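Local coordinates for protein PAXT-1 (Caenorhabditis elegans, PDB 5FIR) that binds the exoribonuclease xrn-2 through its XTBD domain, stabilises it and enhances its activity, and so contributes to the turnover of mature microRNAs, at residues L25-M30 with L45-I50; G5-V10 with M30-D35. One frame throughout, in Å; residues are numbered along the deposited sequence.

The chain is all helical and starts with the short helix 6-11. Segment 5-10 there waits for its partner until the end of helix 20-33, where segment 30-35 closes contact 2. Before that partner is reached, the chain passes through segment 25-30. A turn then leads into helix 39-55, and segment 45-50 closes contact 1. The two contacts therefore cross along the chain. Both use helix 20-33, and Met30 belongs to both. Their centres are 11 Å apart, and Lys27 CG touches Val10 CG1 at 3.7 Å. Contact 1 lies at the centre of the chain. Contact 2 adds the N-terminal helix to it.

Contact 1 (L25-M30 with L45-I50); sequences LRKAFM and LSQLFI
Phe29 and Phe49 meet in the buried packing of two helices at the centre of the chain, which is the XTBD, the domain needed for the interaction with xrn-2. Helices 20-33 and 39-55 follow each other in the chain and form a helical hairpin. It is splayed: the axes of the two segments run at 134° and approach to 9.4 Å.

The two rings form the aromatic part of the contact. The planes are near parallel, but the rings are slid apart and barely overlap, with centroids 4.8 Å apart. Phe29 CD2 lies over one face of the Phe49 ring, offset toward its rim. In return, Phe49 CB sits over a face of the Phe29 ring, 3.9 Å from its centroid, as a CH-pi contact. Both rings are sent across the interface by the same first torsion, with CG anti to the backbone N (chi1 -174° in Phe29, 170° in Phe49). Leu25 CD2 reaches the far end of the Phe49 ring, 3.7 Å from CE2. Ile67 and Met70 of helix 61-71 also pack on Phe29, so a third helix joins this core.

Beside the rings, Arg26 brings in polar contacts. The Arg26 chain bends at chi2 and chi3 and lays its CG against Ile50 CG2 and CD1. Its guanidinium is held chiefly by a salt bridge from NE to Glu18. Gln47 OE1 lies over one face of this group. At the edge, Arg26 NH1 gives Ser46 OG a weak hydrogen bond of 3.3 Å. The hydroxyl also bonds to the backbone O of Gln43, one turn back in its own helix. Next to it, Met30 CG packs on Ser46 CB at 3.6 Å.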
loop_
_atom_site.group_PDB
_atom_site.type_symbol
_atom_site.label_atom_id
_atom_site.label_comp_id
_atom_site.label_asym_id
_atom_site.label_seq_id
_atom_site.Cartn_x
_atom_site.Cartn_y
_atom_site.Cartn_z
ATOM N N LEU B 25 13.403 -25.044 18.419
ATOM C CA LEU B 25 13.990 -25.629 17.229
ATOM C C LEU B 25 15.107 -24.751 16.690
ATOM O O LEU B 25 16.191 -25.244 16.362
ATOM C CB LEU B 25 12.921 -25.822 16.164
ATOM C CG LEU B 25 12.796 -27.262 15.669
ATOM C CD1 LEU B 25 11.564 -27.909 16.281
ATOM C CD2 LEU B 25 12.781 -27.336 14.135
ATOM N N ARG B 26 14.884 -23.436 16.642
ATOM C CA ARG B 26 15.946 -22.527 16.223
ATOM C C ARG B 26 17.111 -22.548 17.204
ATOM O O ARG B 26 18.275 -22.520 16.790
ATOM C CB ARG B 26 15.405 -21.103 16.061
ATOM C CG ARG B 26 15.037 -20.724 14.643
ATOM C CD ARG B 26 15.677 -19.423 14.224
ATOM N NE ARG B 26 15.433 -18.317 15.144
ATOM C CZ ARG B 26 16.215 -17.241 15.207
ATOM N NH1 ARG B 26 17.262 -17.149 14.388
ATOM N NH2 ARG B 26 15.953 -16.261 16.073
ATOM N N LYS B 27 16.819 -22.589 18.507
ATOM C CA LYS B 27 17.888 -22.610 19.497
ATOM C C LYS B 27 18.819 -23.796 19.259
ATOM O O LYS B 27 20.050 -23.643 19.204
ATOM C CB LYS B 27 17.306 -22.663 20.912
ATOM C CG LYS B 27 18.361 -22.446 21.994
ATOM C CD LYS B 27 17.907 -22.889 23.396
ATOM C CE LYS B 27 16.960 -21.919 24.071
ATOM N NZ LYS B 27 16.495 -22.496 25.365
ATOM N N ALA B 28 18.234 -24.987 19.088
ATOM C CA ALA B 28 19.016 -26.212 18.964
ATOM C C ALA B 28 19.881 -26.224 17.704
ATOM O O ALA B 28 20.995 -26.763 17.711
ATOM C CB ALA B 28 18.079 -27.413 18.997
ATOM N N PHE B 29 19.371 -25.682 16.598
ATOM C CA PHE B 29 20.184 -25.600 15.394
ATOM C C PHE B 29 21.354 -24.647 15.589
ATOM O O PHE B 29 22.487 -24.950 15.191
ATOM C CB PHE B 29 19.321 -25.182 14.208
ATOM C CG PHE B 29 20.038 -25.206 12.893
ATOM C CD1 PHE B 29 20.975 -24.234 12.576
ATOM C CD2 PHE B 29 19.765 -26.177 11.968
ATOM C CE1 PHE B 29 21.629 -24.249 11.370
ATOM C CE2 PHE B 29 20.415 -26.190 10.752
ATOM C CZ PHE B 29 21.348 -25.227 10.452
HETATM N N MSE B 30 21.102 -23.488 16.176
HETATM C CA MSE B 30 22.167 -22.541 16.385
HETATM C C MSE B 30 23.187 -23.133 17.343
HETATM O O MSE B 30 24.385 -22.910 17.172
HETATM C CB MSE B 30 21.620 -21.221 16.906
HETATM C CG MSE B 30 20.537 -20.679 16.037
HETATM SE SE MSE B 30 20.203 -18.785 16.232
HETATM C CE MSE B 30 21.837 -17.996 15.484
ATOM N N LEU B 45 21.674 -19.502 8.149
ATOM C CA LEU B 45 21.466 -20.938 8.086
ATOM C C LEU B 45 20.402 -21.382 9.074
ATOM O O LEU B 45 19.593 -22.261 8.768
ATOM C CB LEU B 45 22.780 -21.640 8.358
ATOM C CG LEU B 45 23.789 -21.368 7.266
ATOM C CD1 LEU B 45 25.187 -21.627 7.771
ATOM C CD2 LEU B 45 23.458 -22.281 6.124
ATOM N N SER B 46 20.346 -20.756 10.248
ATOM C CA SER B 46 19.330 -21.180 11.200
ATOM C C SER B 46 17.946 -20.811 10.699
ATOM O O SER B 46 16.998 -21.603 10.809
ATOM C CB SER B 46 19.577 -20.558 12.571
ATOM O OG SER B 46 19.167 -19.209 12.647
ATOM N N GLN B 47 17.813 -19.613 10.131
ATOM C CA GLN B 47 16.533 -19.231 9.555
ATOM C C GLN B 47 16.191 -20.094 8.354
ATOM O O GLN B 47 15.027 -20.448 8.133
ATOM C CB GLN B 47 16.549 -17.759 9.196
ATOM C CG GLN B 47 16.180 -16.933 10.368
ATOM C CD GLN B 47 14.749 -17.180 10.737
ATOM O OE1 GLN B 47 14.426 -17.392 11.904
ATOM N NE2 GLN B 47 13.879 -17.213 9.731
ATOM N N LEU B 48 17.200 -20.454 7.582
ATOM C CA LEU B 48 16.980 -21.324 6.445
ATOM C C LEU B 48 16.396 -22.652 6.903
ATOM O O LEU B 48 15.422 -23.153 6.328
ATOM C CB LEU B 48 18.318 -21.482 5.743
ATOM C CG LEU B 48 18.498 -21.975 4.340
ATOM C CD1 LEU B 48 17.697 -21.105 3.427
ATOM C CD2 LEU B 48 19.944 -21.726 4.089
ATOM N N PHE B 49 16.928 -23.189 8.001
ATOM C CA PHE B 49 16.458 -24.461 8.540
ATOM C C PHE B 49 14.990 -24.387 8.918
ATOM O O PHE B 49 14.178 -25.172 8.429
ATOM C CB PHE B 49 17.315 -24.848 9.743
ATOM C CG PHE B 49 16.787 -26.007 10.538
ATOM C CD1 PHE B 49 16.617 -27.260 9.946
ATOM C CD2 PHE B 49 16.549 -25.878 11.897
ATOM C CE1 PHE B 49 16.165 -28.348 10.678
ATOM C CE2 PHE B 49 16.102 -26.955 12.640
ATOM C CZ PHE B 49 15.910 -28.197 12.029
ATOM N N ILE B 50 14.611 -23.416 9.750
ATOM C CA ILE B 50 13.211 -23.409 10.153
ATOM C C ILE B 50 12.304 -22.889 9.060
ATOM O O ILE B 50 11.090 -23.081 9.139
ATOM C CB ILE B 50 12.926 -22.633 11.443
ATOM C CG1 ILE B 50 13.195 -21.189 11.267
ATOM C CG2 ILE B 50 13.721 -23.156 12.610
ATOM C CD1 ILE B 50 12.525 -20.482 12.364
#

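Contact 2 (G5-V10 with M30-D35); sequences GKLEDV and MLAHYD
Tyr34 OH donates a hydrogen bond of 2.8 Å to Asp9 OD2, tying helix 6-11 to the segment 30-35, where helix 20-33 runs into a turn. This is the packing of the N-terminal helix on this part of the chain, on the flank of the XTBD helical fold and partly open to solvent. The carboxylate oxygen lies at the edge of the tyrosine ring, in its plane. The hydroxyl meets it on the anti side, 25° out of the carboxylate plane. Arg4 makes a further ion pair with the same oxygen, but a long, weak one.

The Tyr34 ring is also covered on one face. Lys6 lies along it, running the opposite way to the tyrosine, with CG 3.8 Å from the ring centroid in a CH-pi contact. The lysine chain stays extended beyond CG. Lys6 NZ thus passes the ring and forms a salt bridge with Asp35 OD2, long at 3.9 Å.

The rest of the contact is apolar. Val10 is buried. Val10 CG1 packs on Met30 CB at 4.0 Å. Val10 CG2 meets Leu31 CD2 at 3.8 Å and lies near the Tyr34 ring. Leu31 CD2 also touches Leu7 CD2, likewise at 3.8 Å.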
loop_
_atom_site.group_PDB
_atom_site.type_symbol
_atom_site.label_atom_id
_atom_site.label_comp_id
_atom_site.label_asym_id
_atom_site.label_seq_id
_atom_site.Cartn_x
_atom_site.Cartn_y
_atom_site.Cartn_z
ATOM N N GLY B 5 29.108 -15.340 26.124
ATOM C CA GLY B 5 29.021 -16.790 26.121
ATOM C C GLY B 5 28.269 -17.307 24.904
ATOM O O GLY B 5 27.632 -16.532 24.183
ATOM N N LYS B 6 28.333 -18.615 24.658
ATOM C CA LYS B 6 27.593 -19.188 23.538
ATOM C C LYS B 6 26.106 -19.318 23.855
ATOM O O LYS B 6 25.268 -19.068 22.985
ATOM C CB LYS B 6 28.214 -20.536 23.155
ATOM C CG LYS B 6 27.327 -21.553 22.444
ATOM C CD LYS B 6 28.177 -22.793 22.104
ATOM C CE LYS B 6 27.382 -24.086 22.018
ATOM N NZ LYS B 6 28.313 -25.249 22.081
ATOM N N LEU B 7 25.754 -19.666 25.098
ATOM C CA LEU B 7 24.345 -19.763 25.472
ATOM C C LEU B 7 23.654 -18.399 25.454
ATOM O O LEU B 7 22.527 -18.281 24.956
ATOM C CB LEU B 7 24.204 -20.416 26.844
ATOM C CG LEU B 7 24.359 -21.937 26.889
ATOM C CD1 LEU B 7 24.185 -22.470 28.311
ATOM C CD2 LEU B 7 23.369 -22.597 25.951
ATOM N N GLU B 8 24.296 -17.356 25.983
ATOM C CA GLU B 8 23.662 -16.039 25.949
ATOM C C GLU B 8 23.623 -15.459 24.533
ATOM O O GLU B 8 22.695 -14.705 24.190
ATOM C CB GLU B 8 24.384 -15.080 26.890
ATOM C CG GLU B 8 23.779 -13.684 26.913
ATOM C CD GLU B 8 24.827 -12.599 26.855
ATOM O OE1 GLU B 8 25.696 -12.650 25.954
ATOM O OE2 GLU B 8 24.782 -11.703 27.722
ATOM N N ASP B 9 24.625 -15.783 23.709
ATOM C CA ASP B 9 24.608 -15.335 22.325
ATOM C C ASP B 9 23.393 -15.890 21.614
ATOM O O ASP B 9 22.640 -15.141 20.988
ATOM C CB ASP B 9 25.886 -15.749 21.602
ATOM C CG ASP B 9 26.868 -14.599 21.457
ATOM O OD1 ASP B 9 26.633 -13.532 22.079
ATOM O OD2 ASP B 9 27.857 -14.753 20.697
ATOM N N VAL B 10 23.162 -17.200 21.729
ATOM C CA VAL B 10 22.023 -17.803 21.041
ATOM C C VAL B 10 20.726 -17.213 21.572
ATOM O O VAL B 10 19.821 -16.856 20.797
ATOM C CB VAL B 10 22.060 -19.335 21.191
ATOM C CG1 VAL B 10 20.792 -19.994 20.638
ATOM C CG2 VAL B 10 23.278 -19.887 20.469
HETATM N N MSE B 30 21.102 -23.488 16.176
HETATM C CA MSE B 30 22.167 -22.541 16.385
HETATM C C MSE B 30 23.187 -23.133 17.343
HETATM O O MSE B 30 24.385 -22.910 17.172
HETATM C CB MSE B 30 21.620 -21.221 16.906
HETATM C CG MSE B 30 20.537 -20.679 16.037
HETATM SE SE MSE B 30 20.203 -18.785 16.232
HETATM C CE MSE B 30 21.837 -17.996 15.484
ATOM N N LEU B 31 22.721 -23.912 18.331
ATOM C CA LEU B 31 23.655 -24.494 19.299
ATOM C C LEU B 31 24.484 -25.616 18.695
ATOM O O LEU B 31 25.655 -25.781 19.057
ATOM C CB LEU B 31 22.923 -25.011 20.539
ATOM C CG LEU B 31 22.390 -23.947 21.503
ATOM C CD1 LEU B 31 21.347 -24.503 22.471
ATOM C CD2 LEU B 31 23.554 -23.290 22.248
ATOM N N ALA B 32 23.897 -26.396 17.783
ATOM C CA ALA B 32 24.614 -27.510 17.172
ATOM C C ALA B 32 25.730 -27.063 16.226
ATOM O O ALA B 32 26.702 -27.800 16.040
ATOM C CB ALA B 32 23.623 -28.403 16.419
ATOM N N HIS B 33 25.665 -25.846 15.685
ATOM C CA HIS B 33 26.642 -25.416 14.695
ATOM C C HIS B 33 27.337 -24.113 15.063
ATOM O O HIS B 33 28.172 -23.639 14.289
ATOM C CB HIS B 33 25.971 -25.266 13.330
ATOM C CG HIS B 33 25.240 -26.492 12.864
ATOM N ND1 HIS B 33 25.889 -27.583 12.324
ATOM C CD2 HIS B 33 23.917 -26.778 12.806
ATOM C CE1 HIS B 33 24.998 -28.491 11.967
ATOM N NE2 HIS B 33 23.795 -28.028 12.247
ATOM N N TYR B 34 27.081 -23.584 16.260
ATOM C CA TYR B 34 27.681 -22.338 16.726
ATOM C C TYR B 34 29.175 -22.221 16.435
ATOM O O TYR B 34 29.639 -21.224 15.876
ATOM C CB TYR B 34 27.427 -22.210 18.231
ATOM C CG TYR B 34 27.873 -20.889 18.792
ATOM C CD1 TYR B 34 27.130 -19.738 18.578
ATOM C CD2 TYR B 34 29.055 -20.786 19.513
ATOM C CE1 TYR B 34 27.546 -18.522 19.074
ATOM C CE2 TYR B 34 29.477 -19.579 20.019
ATOM C CZ TYR B 34 28.720 -18.448 19.796
ATOM O OH TYR B 34 29.134 -17.235 20.297
ATOM N N ASP B 35 29.938 -23.244 16.753
ATOM C CA ASP B 35 31.378 -23.124 16.622
ATOM C C ASP B 35 31.866 -23.343 15.203
ATOM O O ASP B 35 33.062 -23.567 15.011
ATOM C CB ASP B 35 32.060 -24.115 17.572
ATOM C CG ASP B 35 31.524 -24.018 18.984
ATOM O OD1 ASP B 35 31.228 -22.883 19.400
ATOM O OD2 ASP B 35 31.395 -25.055 19.677
#